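DNA mismatch repair protein MutS (Thermus aquaticus, PDB 1FW6) binds mismatched DNA and takes part in its repair, with a weak ATPase activity in a P-loop domain of the ABC type. Local coordinates at residues C[591-596]-C[658-663]; C[579-584]-C[709-714]; C[566-571]-C[725-730]; C[270-275]-C[558-563]. All coordinates share one frame; numbering follows the deposited sequence.

From the N terminus, contact 4 is the first to close: helix 272-276 of MutS domain III meets the loop 558-563, shutting a largely helical excursion of about 280 residues. The other three follow and are nested. Contact 3 forms the outermost loop, joining 566-571 to 725-730 around ADP; contact 2 lies within it, pairing strand 578-582 with strand 708-718; contact 1 lies inside both, setting helix 589-603 on strand 657-662. None cross. Phe592 and Leu593 touch Ile581 of contact 2, Phe592 also meets Val728 of contact 3, and Phe567 of contact 3 rests on His558 of contact 4, so domain III, nucleotide pocket and ATPase sheet form one continuous packing.

Contact 1: C[591-596]-C[658-663]; sequences TFLRQT and LVLLDE. With ADP (adenosine-5'-diphosphate), chain H.
Leu593 lays its CB against the end of Leu660, whose CD2 is 4.0 Å away. With CG anti to its own carbonyl carbon (chi1 -64°), the leucine runs on past that methyl, and its CD1 comes to 3.2 Å from the backbone O of Leu661, close to the carboxylate of Asp662. Leu660 CD2 in turn tucks under the helix backbone at Leu593 O. One turn further along, Thr596 adds a lighter touch: its methyl CG2 and Leu658 CD2 meet at 4.2 Å. The hydroxyl of Thr596 is turned back into its own helix, OG1 to Phe592 O at 3.0 Å; the backbone N of Thr596 reaches that same oxygen from the other face of the carbonyl plane, so two donors grip it. No hydrogen bond joins the segments. At the start of the helix Thr591 OG1 bonds ADP O1A at 3.1 Å, while Asp662, hydrogen-bonded to Ser590 and with its side chain about 4 Å from the bound magnesium, closes the strand. LVLLDE has the hydrophobic-run-plus-acid form of a Walker B strand, here beside the helix of the P-loop. The segments 591-596 and 658-662 run nearly antiparallel (163°); Leu593 and Thr596 also bear on Leu692 of strand 690-694, Leu660 leans on strand 621-625, and Phe592 packs against strand 570-574.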
# COMPACT_ATOMS: atom_id res chain seq x y z
N THR C 591 -24.54 6.85 17.57
CA THR C 591 -23.48 6.67 18.56
C THR C 591 -24.05 6.07 19.82
O THR C 591 -23.39 5.26 20.48
CB THR C 591 -22.77 7.99 18.91
OG1 THR C 591 -22.07 8.47 17.77
CG2 THR C 591 -21.77 7.79 20.04
N PHE C 592 -25.26 6.48 20.18
CA PHE C 592 -25.90 5.95 21.37
C PHE C 592 -26.09 4.44 21.24
O PHE C 592 -25.76 3.70 22.17
CB PHE C 592 -27.24 6.63 21.62
CG PHE C 592 -27.91 6.18 22.89
CD1 PHE C 592 -27.27 6.35 24.12
CD2 PHE C 592 -29.18 5.60 22.87
CE1 PHE C 592 -27.88 5.94 25.30
CE2 PHE C 592 -29.79 5.19 24.04
CZ PHE C 592 -29.15 5.36 25.26
N LEU C 593 -26.61 3.99 20.10
CA LEU C 593 -26.82 2.56 19.87
C LEU C 593 -25.50 1.81 19.99
O LEU C 593 -25.39 0.83 20.73
CB LEU C 593 -27.41 2.29 18.48
CG LEU C 593 -28.81 2.79 18.10
CD1 LEU C 593 -29.21 2.24 16.75
CD2 LEU C 593 -29.80 2.36 19.15
N ARG C 594 -24.49 2.27 19.25
CA ARG C 594 -23.20 1.60 19.27
C ARG C 594 -22.63 1.54 20.68
O ARG C 594 -22.05 0.53 21.08
CB ARG C 594 -22.21 2.30 18.34
CG ARG C 594 -22.55 2.23 16.86
CD ARG C 594 -21.30 2.50 16.00
NE ARG C 594 -21.60 2.71 14.59
CZ ARG C 594 -21.95 3.88 14.07
NH1 ARG C 594 -22.03 4.96 14.83
NH2 ARG C 594 -22.24 3.96 12.78
N GLN C 595 -22.80 2.63 21.42
CA GLN C 595 -22.29 2.72 22.78
C GLN C 595 -22.88 1.61 23.63
O GLN C 595 -22.19 1.00 24.44
CB GLN C 595 -22.67 4.06 23.37
CG GLN C 595 -22.40 4.20 24.85
CD GLN C 595 -23.14 5.38 25.41
OE1 GLN C 595 -23.15 6.44 24.79
NE2 GLN C 595 -23.76 5.22 26.59
N THR C 596 -24.17 1.37 23.45
CA THR C 596 -24.86 0.34 24.21
C THR C 596 -24.26 -1.06 23.98
O THR C 596 -23.96 -1.78 24.94
CB THR C 596 -26.34 0.31 23.84
OG1 THR C 596 -26.91 1.61 24.02
CG2 THR C 596 -27.04 -0.67 24.73
N LEU C 658 -29.38 -8.61 22.11
CA LEU C 658 -29.35 -7.16 22.11
C LEU C 658 -29.46 -6.87 20.64
O LEU C 658 -28.66 -7.36 19.85
CB LEU C 658 -28.02 -6.62 22.64
CG LEU C 658 -27.99 -5.08 22.68
CD1 LEU C 658 -29.06 -4.63 23.64
CD2 LEU C 658 -26.64 -4.54 23.15
N VAL C 659 -30.47 -6.10 20.25
CA VAL C 659 -30.63 -5.79 18.84
C VAL C 659 -30.60 -4.30 18.61
O VAL C 659 -31.28 -3.52 19.29
CB VAL C 659 -31.94 -6.36 18.30
CG1 VAL C 659 -31.94 -6.28 16.79
CG2 VAL C 659 -32.10 -7.78 18.75
N LEU C 660 -29.81 -3.89 17.64
CA LEU C 660 -29.66 -2.48 17.35
C LEU C 660 -30.00 -2.18 15.89
O LEU C 660 -29.31 -2.66 14.99
CB LEU C 660 -28.23 -2.05 17.69
CG LEU C 660 -27.92 -2.54 19.11
CD1 LEU C 660 -26.78 -3.54 19.06
CD2 LEU C 660 -27.60 -1.38 20.01
N LEU C 661 -31.06 -1.42 15.69
CA LEU C 661 -31.51 -1.04 14.35
C LEU C 661 -31.33 0.44 14.14
O LEU C 661 -31.72 1.25 14.99
CB LEU C 661 -32.99 -1.39 14.15
CG LEU C 661 -33.38 -2.86 14.23
CD1 LEU C 661 -34.73 -3.04 13.53
CD2 LEU C 661 -32.32 -3.72 13.57
N ASP C 662 -30.75 0.79 12.99
CA ASP C 662 -30.52 2.18 12.66
C ASP C 662 -31.19 2.55 11.35
O ASP C 662 -30.73 2.17 10.27
CB ASP C 662 -29.01 2.46 12.58
CG ASP C 662 -28.64 3.88 12.97
OD1 ASP C 662 -27.49 4.30 12.72
OD2 ASP C 662 -29.50 4.59 13.54
N GLU C 663 -32.30 3.27 11.44
CA GLU C 663 -33.03 3.73 10.26
C GLU C 663 -33.64 2.65 9.36
O GLU C 663 -33.88 2.91 8.18
CB GLU C 663 -32.10 4.60 9.39
CG GLU C 663 -31.19 5.56 10.14
CD GLU C 663 -31.94 6.70 10.80
OE1 GLU C 663 -33.19 6.73 10.71
OE2 GLU C 663 -31.29 7.57 11.42
PB ADP H . -27.12 10.64 14.49
O1B ADP H . -27.37 11.22 13.13
O2B ADP H . -27.57 11.28 15.72
O3B ADP H . -27.52 9.10 14.42
PA ADP H . -24.40 10.47 15.41
O1A ADP H . -23.71 9.20 15.25
O2A ADP H . -24.82 10.88 16.74
O3A ADP H . -25.57 10.39 14.38
O5' ADP H . -23.63 11.76 14.85
C5' ADP H . -22.21 11.73 15.09
C4' ADP H . -21.35 12.81 15.70
O4' ADP H . -21.94 13.26 16.94
C3' ADP H . -20.22 11.90 16.17
O3' ADP H . -19.19 11.79 15.18
C2' ADP H . -19.71 12.47 17.47
O2' ADP H . -18.67 13.40 17.24
C1' ADP H . -21.00 13.12 18.00
N9 ADP H . -21.62 12.49 19.17
C8 ADP H . -22.72 11.67 19.23
N7 ADP H . -23.10 11.29 20.42
C5 ADP H . -22.16 11.89 21.23
C6 ADP H . -21.97 11.94 22.65
N6 ADP H . -22.78 11.31 23.48
N1 ADP H . -20.93 12.65 23.19
C2 ADP H . -20.09 13.31 22.35
N3 ADP H . -20.19 13.34 21.00
C4 ADP H . -21.23 12.62 20.49

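Contact 2: C[579-584]-C[709-714]; sequences VLITGP and KNLHVA
Lys709 begins the pairing: its O accepts from Leu580 N at 3.2 Å, and its CB lies alongside Val579 CG2, both side chains pointing the same way. Its NZ leads off to the backbone O of Glu573. On the other face of the sheet, Asn710 runs beside Leu580 and has a water 2.8 Å from its OD1, while ND2 bonds Thr701 O. The same water lies within bonding distance of Thr582 OG1 and Leu711 O as well, so it can link the strands, though not every bond can hold at once; Thr582 OG1 also takes the N-H of Ala733. Leu711 works with both backbone atoms: its N donates to Leu580 O at 2.9 Å and its O accepts from Thr582 N at 2.8 Å. Its CG anti to the carbonyl carbon (chi1 -58°) carries CD1 to Val579 CG1, 3.5 Å away. His712 sets its CB against Thr582 O. Val713 N then closes the ladder on Thr582 O at 3.0 Å. Past Thr582, Pro584 lays its CD against Val713 O and its CG against Ala714. The grip is thus chiefly backbone to backbone, in parallel register, with apolar packing on the Val579-Ile581 face and a possible water-mediated polar link on the other. It holds the strand that leads directly into Gly583 of the P-loop, whose phi is 126° and whose O meets Lys589 NZ.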
# COMPACT_ATOMS: atom_id res chain seq x y z
N VAL C 579 -37.10 -0.10 22.40
CA VAL C 579 -36.81 1.30 22.64
C VAL C 579 -36.46 2.09 21.38
O VAL C 579 -35.36 1.97 20.84
CB VAL C 579 -35.68 1.45 23.65
CG1 VAL C 579 -35.62 2.88 24.15
CG2 VAL C 579 -35.90 0.49 24.79
N LEU C 580 -37.42 2.88 20.93
CA LEU C 580 -37.24 3.72 19.75
C LEU C 580 -36.50 4.97 20.16
O LEU C 580 -36.73 5.51 21.25
CB LEU C 580 -38.59 4.09 19.19
CG LEU C 580 -39.40 2.85 18.84
CD1 LEU C 580 -40.88 3.13 19.05
CD2 LEU C 580 -39.08 2.42 17.43
N ILE C 581 -35.60 5.42 19.30
CA ILE C 581 -34.82 6.62 19.56
C ILE C 581 -35.03 7.55 18.39
O ILE C 581 -34.70 7.21 17.25
CB ILE C 581 -33.32 6.28 19.71
CG1 ILE C 581 -33.15 5.24 20.81
CG2 ILE C 581 -32.51 7.53 20.07
CD1 ILE C 581 -31.78 4.61 20.85
N THR C 582 -35.59 8.71 18.67
CA THR C 582 -35.84 9.70 17.63
C THR C 582 -35.12 11.02 17.91
O THR C 582 -34.47 11.19 18.94
CB THR C 582 -37.34 9.95 17.49
OG1 THR C 582 -37.95 9.86 18.78
CG2 THR C 582 -37.95 8.92 16.58
N GLY C 583 -35.22 11.96 16.98
CA GLY C 583 -34.54 13.22 17.18
C GLY C 583 -33.65 13.54 15.99
O GLY C 583 -33.27 12.65 15.22
N PRO C 584 -33.28 14.80 15.83
CA PRO C 584 -32.44 15.31 14.74
C PRO C 584 -31.10 14.62 14.49
O PRO C 584 -30.40 14.26 15.41
CB PRO C 584 -32.27 16.78 15.11
CG PRO C 584 -32.30 16.74 16.60
CD PRO C 584 -33.43 15.82 16.89
N LYS C 709 -40.86 1.70 24.65
CA LYS C 709 -40.35 2.86 25.36
C LYS C 709 -39.86 3.87 24.31
O LYS C 709 -39.57 3.49 23.18
CB LYS C 709 -39.22 2.43 26.29
CG LYS C 709 -38.81 3.47 27.32
CD LYS C 709 -37.72 2.95 28.29
CE LYS C 709 -38.28 2.00 29.35
NZ LYS C 709 -37.36 1.84 30.52
N ASN C 710 -39.77 5.15 24.68
CA ASN C 710 -39.34 6.20 23.75
C ASN C 710 -38.24 7.08 24.27
O ASN C 710 -38.28 7.54 25.41
CB ASN C 710 -40.52 7.09 23.36
CG ASN C 710 -41.29 6.54 22.18
OD1 ASN C 710 -40.74 6.35 21.10
ND2 ASN C 710 -42.58 6.29 22.38
N LEU C 711 -37.25 7.32 23.42
CA LEU C 711 -36.11 8.18 23.75
C LEU C 711 -35.84 9.11 22.58
O LEU C 711 -36.20 8.82 21.42
CB LEU C 711 -34.87 7.34 24.05
CG LEU C 711 -34.94 6.30 25.18
CD1 LEU C 711 -33.65 5.54 25.26
CD2 LEU C 711 -35.21 6.98 26.50
N HIS C 712 -35.21 10.24 22.88
CA HIS C 712 -34.91 11.22 21.84
C HIS C 712 -33.72 12.10 22.18
O HIS C 712 -33.39 12.30 23.34
CB HIS C 712 -36.13 12.11 21.61
CG HIS C 712 -36.38 13.10 22.72
ND1 HIS C 712 -36.67 12.72 24.01
CD2 HIS C 712 -36.34 14.45 22.73
CE1 HIS C 712 -36.80 13.79 24.77
NE2 HIS C 712 -36.60 14.86 24.02
N VAL C 713 -33.06 12.61 21.14
CA VAL C 713 -31.94 13.53 21.31
C VAL C 713 -32.52 14.83 20.77
O VAL C 713 -33.53 14.80 20.06
CB VAL C 713 -30.71 13.12 20.48
CG1 VAL C 713 -30.05 11.91 21.12
CG2 VAL C 713 -31.11 12.81 19.06
N ALA C 714 -31.90 15.96 21.06
CA ALA C 714 -32.50 17.19 20.57
C ALA C 714 -31.57 18.28 20.05
O ALA C 714 -30.35 18.20 20.17
CB ALA C 714 -33.42 17.77 21.63
O HOH W 1 -38.56 7.88 20.37

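Contact 3: C[566-571]-C[725-730]. With ADP (adenosine-5'-diphosphate), chain H.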
# COMPACT_ATOMS: atom_id res chain seq x y z
N GLU C 566 -14.67 15.34 23.85
CA GLU C 566 -15.37 15.50 25.12
C GLU C 566 -16.68 14.76 24.85
O GLU C 566 -17.53 15.23 24.08
CB GLU C 566 -15.64 16.98 25.39
CG GLU C 566 -14.46 17.75 25.97
CD GLU C 566 -13.19 17.60 25.14
OE1 GLU C 566 -13.15 18.12 24.00
OE2 GLU C 566 -12.24 16.96 25.64
N PHE C 567 -16.84 13.59 25.46
CA PHE C 567 -18.04 12.78 25.24
C PHE C 567 -19.07 12.99 26.34
O PHE C 567 -18.76 12.87 27.52
CB PHE C 567 -17.65 11.30 25.19
CG PHE C 567 -18.71 10.40 24.65
CD1 PHE C 567 -18.78 10.12 23.30
CD2 PHE C 567 -19.62 9.81 25.50
CE1 PHE C 567 -19.73 9.25 22.81
CE2 PHE C 567 -20.58 8.94 25.01
CZ PHE C 567 -20.62 8.66 23.66
N VAL C 568 -20.30 13.29 25.94
CA VAL C 568 -21.38 13.50 26.90
C VAL C 568 -21.99 12.17 27.31
O VAL C 568 -22.63 11.50 26.52
CB VAL C 568 -22.48 14.36 26.30
CG1 VAL C 568 -23.46 14.76 27.38
CG2 VAL C 568 -21.88 15.57 25.62
N PRO C 569 -21.82 11.78 28.58
CA PRO C 569 -22.40 10.50 29.01
C PRO C 569 -23.92 10.47 28.87
O PRO C 569 -24.56 11.52 28.77
CB PRO C 569 -21.97 10.40 30.47
CG PRO C 569 -20.71 11.24 30.53
CD PRO C 569 -21.06 12.42 29.66
N ASN C 570 -24.49 9.27 28.85
CA ASN C 570 -25.95 9.10 28.76
C ASN C 570 -26.43 7.87 29.51
O ASN C 570 -25.65 6.96 29.81
CB ASN C 570 -26.40 9.03 27.31
CG ASN C 570 -26.52 10.40 26.69
OD1 ASN C 570 -27.23 11.25 27.22
ND2 ASN C 570 -25.83 10.62 25.58
N ASP C 571 -27.72 7.85 29.83
CA ASP C 571 -28.31 6.73 30.56
C ASP C 571 -29.15 5.81 29.68
O ASP C 571 -29.42 6.11 28.52
CB ASP C 571 -29.21 7.23 31.70
CG ASP C 571 -28.48 8.14 32.68
OD1 ASP C 571 -27.34 7.83 33.07
OD2 ASP C 571 -29.08 9.16 33.06
N TYR C 725 -27.18 19.11 21.08
CA TYR C 725 -26.67 18.64 22.36
C TYR C 725 -26.77 17.12 22.28
O TYR C 725 -27.41 16.58 21.38
CB TYR C 725 -27.50 19.21 23.52
CG TYR C 725 -27.31 20.71 23.67
CD1 TYR C 725 -28.24 21.61 23.16
CD2 TYR C 725 -26.15 21.21 24.27
CE1 TYR C 725 -28.01 23.00 23.23
CE2 TYR C 725 -25.91 22.59 24.34
CZ TYR C 725 -26.85 23.47 23.82
OH TYR C 725 -26.60 24.82 23.90
N HIS C 726 -26.15 16.41 23.21
CA HIS C 726 -26.20 14.97 23.13
C HIS C 726 -26.93 14.26 24.26
O HIS C 726 -26.80 13.05 24.41
CB HIS C 726 -24.77 14.44 23.00
CG HIS C 726 -24.02 15.03 21.84
ND1 HIS C 726 -24.50 14.98 20.55
CD2 HIS C 726 -22.81 15.62 21.77
CE1 HIS C 726 -23.60 15.52 19.73
NE2 HIS C 726 -22.57 15.91 20.45
N GLN C 727 -27.69 14.99 25.07
CA GLN C 727 -28.44 14.35 26.14
C GLN C 727 -29.47 13.45 25.49
O GLN C 727 -30.22 13.89 24.64
CB GLN C 727 -29.18 15.36 27.02
CG GLN C 727 -28.46 15.83 28.25
CD GLN C 727 -27.20 16.58 27.91
OE1 GLN C 727 -27.18 17.38 26.97
NE2 GLN C 727 -26.13 16.33 28.67
N VAL C 728 -29.50 12.18 25.89
CA VAL C 728 -30.48 11.27 25.34
C VAL C 728 -31.65 11.33 26.31
O VAL C 728 -31.75 10.54 27.23
CB VAL C 728 -29.94 9.83 25.24
CG1 VAL C 728 -31.01 8.90 24.67
CG2 VAL C 728 -28.72 9.80 24.34
N LEU C 729 -32.52 12.31 26.08
CA LEU C 729 -33.68 12.53 26.93
C LEU C 729 -34.86 11.58 26.70
O LEU C 729 -35.09 11.07 25.59
CB LEU C 729 -34.14 13.98 26.75
CG LEU C 729 -33.03 15.02 26.96
CD1 LEU C 729 -33.57 16.43 26.67
CD2 LEU C 729 -32.48 14.91 28.40
N PRO C 730 -35.65 11.33 27.75
CA PRO C 730 -36.81 10.44 27.71
C PRO C 730 -37.96 11.06 26.94
O PRO C 730 -38.13 12.28 26.95
CB PRO C 730 -37.14 10.25 29.17
CG PRO C 730 -36.87 11.61 29.71
CD PRO C 730 -35.56 11.99 29.06
PB ADP H . -27.12 10.64 14.49
O1B ADP H . -27.37 11.22 13.13
O2B ADP H . -27.57 11.28 15.72
O3B ADP H . -27.52 9.10 14.42
PA ADP H . -24.40 10.47 15.41
O1A ADP H . -23.71 9.20 15.25
O2A ADP H . -24.82 10.88 16.74
O3A ADP H . -25.57 10.39 14.38
O5' ADP H . -23.63 11.76 14.85
C5' ADP H . -22.21 11.73 15.09
C4' ADP H . -21.35 12.81 15.70
O4' ADP H . -21.94 13.26 16.94
C3' ADP H . -20.22 11.90 16.17
O3' ADP H . -19.19 11.79 15.18
C2' ADP H . -19.71 12.47 17.47
O2' ADP H . -18.67 13.40 17.24
C1' ADP H . -21.00 13.12 18.00
N9 ADP H . -21.62 12.49 19.17
C8 ADP H . -22.72 11.67 19.23
N7 ADP H . -23.10 11.29 20.42
C5 ADP H . -22.16 11.89 21.23
C6 ADP H . -21.97 11.94 22.65
N6 ADP H . -22.78 11.31 23.48
N1 ADP H . -20.93 12.65 23.19
C2 ADP H . -20.09 13.31 22.35
N3 ADP H . -20.19 13.34 21.00
C4 ADP H . -21.23 12.62 20.49
O HOH W 2 -31.82 7.58 28.59
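The adenine end of the ADP pocket is built here, between two loops that close on opposite faces of the base. His726 lies over one face, with ADP C4 3.5 Å above the centre of its ring; Phe567 lies beneath, its CD1 3.3 Å from ADP N1. The edge of the base is read by the backbone of Val568, whose N donates to ADP N1 at 2.9 Å and whose O accepts from ADP N6 at 3.0 Å. Val568 also braces the histidine: its CG2 meets the ring edge at CD2, in plane, and CG1 abuts the amide end of Gln727. The direct polar clasp between the loops is the amide of Asn570. Its ND2 donates to His726 O at 2.9 Å with the acceptor in the amide plane, whereas its OD1 takes Val728 N at 2.8 Å from well above that plane, 52° out. Two bonds at different angles should hold the amide against rotation, and they tie down His726 O and Val728 N, on either side of Gln727; Val728 forms an inverse gamma turn. A water bridges Asp571 O and Val728 O. ND1 of the histidine bonds Ala587 O of the P-loop. A base held between a phenylalanine and a histidine ring, with its Watson-Crick edge read by main-chain atoms, is a familiar way for a nucleotide-binding site to recognise adenine.

Contact 4: C[270-275]-C[558-563]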
# COMPACT_ATOMS: atom_id res chain seq x y z
N ASP C 270 -9.39 4.14 15.44
CA ASP C 270 -9.08 3.16 16.45
C ASP C 270 -10.16 2.10 16.37
O ASP C 270 -11.11 2.21 15.61
CB ASP C 270 -9.09 3.80 17.83
CG ASP C 270 -8.39 5.14 17.85
OD1 ASP C 270 -7.29 5.24 17.27
OD2 ASP C 270 -8.95 6.09 18.44
N THR C 271 -10.01 1.07 17.18
CA THR C 271 -10.96 -0.02 17.22
C THR C 271 -11.16 -0.34 18.68
O THR C 271 -10.39 0.13 19.53
CB THR C 271 -10.40 -1.24 16.49
OG1 THR C 271 -9.14 -1.61 17.07
CG2 THR C 271 -10.17 -0.91 15.03
N LEU C 272 -12.17 -1.14 19.00
CA LEU C 272 -12.38 -1.47 20.40
C LEU C 272 -11.15 -2.14 20.95
O LEU C 272 -10.72 -1.86 22.06
CB LEU C 272 -13.56 -2.40 20.61
CG LEU C 272 -13.73 -2.60 22.11
CD1 LEU C 272 -14.03 -1.25 22.72
CD2 LEU C 272 -14.83 -3.59 22.41
N PHE C 273 -10.57 -3.02 20.14
CA PHE C 273 -9.40 -3.72 20.60
C PHE C 273 -8.19 -2.82 20.85
O PHE C 273 -7.53 -2.92 21.89
CB PHE C 273 -9.03 -4.83 19.62
CG PHE C 273 -7.99 -5.75 20.15
CD1 PHE C 273 -8.32 -6.69 21.11
CD2 PHE C 273 -6.67 -5.62 19.75
CE1 PHE C 273 -7.34 -7.50 21.67
CE2 PHE C 273 -5.69 -6.41 20.31
CZ PHE C 273 -6.03 -7.36 21.27
N SER C 274 -7.90 -1.95 19.89
CA SER C 274 -6.76 -1.07 20.01
C SER C 274 -6.84 -0.29 21.30
O SER C 274 -5.86 -0.22 22.05
CB SER C 274 -6.71 -0.10 18.83
OG SER C 274 -7.02 1.22 19.26
N VAL C 275 -8.02 0.28 21.57
CA VAL C 275 -8.27 1.08 22.77
C VAL C 275 -8.18 0.31 24.09
O VAL C 275 -7.67 0.81 25.08
CB VAL C 275 -9.67 1.71 22.70
CG1 VAL C 275 -9.86 2.67 23.86
CG2 VAL C 275 -9.85 2.42 21.39
N HIS C 558 -19.40 5.91 24.77
CA HIS C 558 -18.79 5.08 23.72
C HIS C 558 -17.28 4.96 24.00
O HIS C 558 -16.54 5.95 23.92
CB HIS C 558 -19.05 5.73 22.34
CG HIS C 558 -18.75 4.84 21.17
ND1 HIS C 558 -17.48 4.42 20.85
CD2 HIS C 558 -19.56 4.32 20.22
CE1 HIS C 558 -17.52 3.68 19.76
NE2 HIS C 558 -18.77 3.60 19.36
N PRO C 559 -16.80 3.75 24.35
CA PRO C 559 -15.37 3.51 24.65
C PRO C 559 -14.34 3.97 23.62
O PRO C 559 -13.18 4.25 23.97
CB PRO C 559 -15.31 2.01 24.91
CG PRO C 559 -16.51 1.48 24.12
CD PRO C 559 -17.56 2.49 24.43
N VAL C 560 -14.73 4.05 22.35
CA VAL C 560 -13.78 4.47 21.33
C VAL C 560 -13.91 5.95 20.98
O VAL C 560 -12.90 6.65 20.84
CB VAL C 560 -13.92 3.61 20.05
CG1 VAL C 560 -13.01 4.14 18.95
CG2 VAL C 560 -13.57 2.16 20.37
N VAL C 561 -15.15 6.44 20.86
CA VAL C 561 -15.38 7.84 20.52
C VAL C 561 -14.92 8.80 21.59
O VAL C 561 -14.46 9.89 21.29
CB VAL C 561 -16.87 8.15 20.26
CG1 VAL C 561 -17.07 9.66 20.06
CG2 VAL C 561 -17.35 7.40 19.04
N GLU C 562 -15.07 8.40 22.85
CA GLU C 562 -14.67 9.27 23.95
C GLU C 562 -13.16 9.40 24.02
O GLU C 562 -12.64 10.21 24.77
CB GLU C 562 -15.17 8.73 25.28
CG GLU C 562 -14.36 7.57 25.81
CD GLU C 562 -14.60 7.34 27.29
OE1 GLU C 562 -14.04 6.36 27.84
OE2 GLU C 562 -15.36 8.13 27.89
N ARG C 563 -12.47 8.59 23.24
CA ARG C 563 -11.02 8.60 23.25
C ARG C 563 -10.52 9.84 22.52
O ARG C 563 -9.41 10.30 22.78
CB ARG C 563 -10.50 7.33 22.57
CG ARG C 563 -9.38 6.59 23.31
CD ARG C 563 -9.68 6.40 24.79
NE ARG C 563 -9.46 7.64 25.51
CZ ARG C 563 -9.90 7.91 26.73
NH1 ARG C 563 -10.61 7.00 27.40
NH2 ARG C 563 -9.64 9.09 27.29
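Val560 CG2 fills the tight part of this contact, wedged against the first turn of the helix: Leu272 CA lies 3.8 Å away and Val275 CG2 3.9 Å. The other branch, CG1, anti to the backbone N (chi1 175°), turns toward Asp270 and meets its CB. Leu272 reaches obliquely across to Pro559, CD1 to CG at 3.9 Å, and Leu598 of helix 589-603 touches both. The other side is looser and more polar. Arg563, bent at chi2 and chi3, passes its CD 3.8 Å from Val275 CG1 and carries its charged end beyond, where NH1 pairs with Glu562 OE1 and the guanidinium forms a cation-pi contact with Tyr540. Glu562 has Arg557 as a second partner. No hydrogen bond runs across the segments; each is held by its own. Thr271 OG1 accepts from Ser274 N at 3.1 Å, and His558 ND1 receives both Val560 N and Val561 N, the first in the ring plane and the second 39° out of it, which should steady the turn that presents Val560. What results is an N-capped helix of MutS domain III seated on Pro559 and Val560, just ahead of a short 3-10 segment, through a small apolar patch. This is consistent with a joint between domain III and the ATPase part, set back from the ADP pocket but touching its Phe567.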